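Local coordinates for surface protein SPB1 (Streptococcus agalactiae, PDB 4UZG) that forms the backbone subunit of the group B streptococcus type 2b pilus, probably joined to its neighbours in the fibre by sortase, at residues K174-D177 against A182-Q185. Sequence-based numbering, arbitrary orientation.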
ATOM      1  N   LYS A 174       4.200 -18.118  16.703  1.00  8.52           N
ATOM      2  CA  LYS A 174       4.520 -19.492  17.065  1.00 10.10           C
ATOM      3  C   LYS A 174       4.144 -19.723  18.506  1.00  9.70           C
ATOM      4  O   LYS A 174       4.598 -19.031  19.401  1.00 10.57           O
ATOM      5  CB  LYS A 174       5.990 -19.832  16.888  1.00 12.79           C
ATOM      6  CG  LYS A 174       6.269 -21.321  17.213  1.00 16.50           C
ATOM      7  CD  LYS A 174       7.672 -21.786  16.839  1.00 20.72           C
ATOM      8  CE  LYS A 174       8.739 -21.090  17.665  1.00 24.25           C
ATOM      9  NZ  LYS A 174      10.130 -21.381  17.191  1.00 26.21           N
ATOM     10  N   LYS A 175       3.319 -20.727  18.723  1.00  8.94           N
ATOM     11  CA  LYS A 175       2.843 -21.076  20.050  1.00  9.07           C
ATOM     12  C   LYS A 175       3.625 -22.278  20.561  1.00  7.84           C
ATOM     13  O   LYS A 175       3.686 -23.301  19.864  1.00  8.38           O
ATOM     14  CB  LYS A 175       1.365 -21.446  19.953  1.00  8.74           C
ATOM     15  CG  LYS A 175       0.702 -21.690  21.255  1.00 11.42           C
ATOM     16  CD  LYS A 175       0.776 -20.368  21.998  1.00 11.26           C
ATOM     17  CE  LYS A 175       0.163 -20.390  23.328  1.00 11.85           C
ATOM     18  NZ  LYS A 175       0.847 -21.313  24.260  1.00 11.71           N
ATOM     19  N   ILE A 176       4.201 -22.155  21.749  1.00  7.42           N
ATOM     20  CA  ILE A 176       4.978 -23.227  22.338  1.00  7.59           C
ATOM     21  C   ILE A 176       4.607 -23.464  23.799  1.00  8.15           C
ATOM     22  O   ILE A 176       3.978 -22.644  24.453  1.00  8.65           O
ATOM     23  CB  ILE A 176       6.504 -22.960  22.235  1.00  9.05           C
ATOM     24  CG1 ILE A 176       6.948 -21.797  23.147  1.00 10.26           C
ATOM     25  CG2 ILE A 176       6.936 -22.777  20.783  1.00 10.52           C
ATOM     26  CD1 ILE A 176       8.440 -21.661  23.259  1.00 12.52           C
ATOM     27  N   ASP A 177       5.027 -24.622  24.286  1.00  7.97           N
ATOM     28  CA  ASP A 177       5.068 -24.915  25.721  1.00  8.50           C
ATOM     29  C   ASP A 177       6.304 -24.209  26.304  1.00  9.14           C
ATOM     30  O   ASP A 177       7.414 -24.408  25.820  1.00  9.81           O
ATOM     31  CB  ASP A 177       5.169 -26.443  25.874  1.00  9.97           C
ATOM     32  CG  ASP A 177       5.220 -26.918  27.302  1.00 11.84           C
ATOM     33  OD1 ASP A 177       6.050 -26.435  28.096  1.00 14.42           O
ATOM     34  OD2 ASP A 177       4.467 -27.867  27.581  1.00 14.58           O
ATOM     35  N   ALA A 182       8.046 -27.260  22.906  1.00  9.21           N
ATOM     36  CA  ALA A 182       7.285 -27.912  21.845  1.00  9.11           C
ATOM     37  C   ALA A 182       6.270 -26.964  21.247  1.00  8.09           C
ATOM     38  O   ALA A 182       5.639 -26.198  21.956  1.00  9.15           O
ATOM     39  CB  ALA A 182       6.570 -29.119  22.388  1.00 10.16           C
ATOM     40  N   SER A 183       6.094 -27.054  19.931  1.00  8.64           N
ATOM     41  CA  SER A 183       5.074 -26.303  19.241  0.66  8.99           C
ATOM     42  C   SER A 183       3.703 -26.883  19.550  1.00  8.59           C
ATOM     43  O   SER A 183       3.553 -28.101  19.627  1.00 11.53           O
ATOM     44  CB  SER A 183       5.356 -26.352  17.745  0.66 12.31           C
ATOM     45  OG  SER A 183       6.559 -25.668  17.447  0.66 14.79           O
ATOM     46  N   LEU A 184       2.714 -26.008  19.739  1.00  7.57           N
ATOM     47  CA  LEU A 184       1.394 -26.411  20.174  1.00  7.64           C
ATOM     48  C   LEU A 184       0.311 -26.002  19.210  1.00  7.23           C
ATOM     49  O   LEU A 184       0.111 -24.811  18.944  1.00  8.09           O
ATOM     50  CB  LEU A 184       1.085 -25.815  21.541  1.00  7.82           C
ATOM     51  CG  LEU A 184       2.041 -26.176  22.670  1.00  9.21           C
ATOM     52  CD1 LEU A 184       1.666 -25.431  23.954  1.00  9.87           C
ATOM     53  CD2 LEU A 184       2.054 -27.680  22.924  1.00 11.92           C
ATOM     54  N   GLN A 185      -0.409 -26.996  18.708  1.00  7.80           N
ATOM     55  CA  GLN A 185      -1.561 -26.765  17.867  1.00  7.11           C
ATOM     56  C   GLN A 185      -2.795 -26.451  18.700  1.00  7.30           C
ATOM     57  O   GLN A 185      -2.880 -26.802  19.894  1.00  8.70           O
ATOM     58  CB  GLN A 185      -1.820 -28.002  17.006  1.00  7.59           C
ATOM     59  CG  GLN A 185      -2.393 -29.168  17.800  1.00  9.97           C
ATOM     60  CD  GLN A 185      -2.683 -30.335  16.970  1.00 12.51           C
ATOM     61  OE1 GLN A 185      -1.865 -30.750  16.150  1.00 16.47           O
ATOM     62  NE2 GLN A 185      -3.862 -30.907  17.168  1.00 14.02           N
TER
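Leu-184 lays its isobutyl group against the backbone of Ile-176 and Asp-177, with CD1 3.5 Å from Ile-176 C and as near to Asp-177 N. Its CG sits beside its own backbone N (chi1 -59°), which swings the branch along the strand while CB stays near Lys-175. There the two side chains pass at a slant, Leu-184 CB lying 4.2 Å from Lys-175 CG. On the other face, Ile-176 meets Ala-182 O through CB, at 3.4 Å, with CG2 somewhat farther, while the end of the side chain leads away.

Ile-176 and Ser-183 form a single bridge, a non-hydrogen-bonded antiparallel pair between two backbone bonds. Asp-177 N gives its hydrogen to Ala-182 O at 2.9 Å, and Leu-184 N donates to Lys-175 O over the same length. The CA of Ile-176 also approaches Ala-182 O, at 3.1 Å, as a CA-H...O contact.

Lys-175 runs past Leu-184 to an isopeptide bond between its NZ and Asn-279 CG, which ties strand 169-177 covalently to strand 273-279. Asp-177 OD1 accepts hydrogen bonds from Ser-179 N and Thr-180 N, the first closing an Asx turn, while OD2 is hydrogen-bonded to Tyr-247 OH and forms a salt bridge with Lys-281 NZ. In this prealbumin-like fold the loop thus folds back on the end of strand 169-177, itself between strands 225-231 and 273-279, before leading into strand 188-192 of the four-stranded antiparallel sheet.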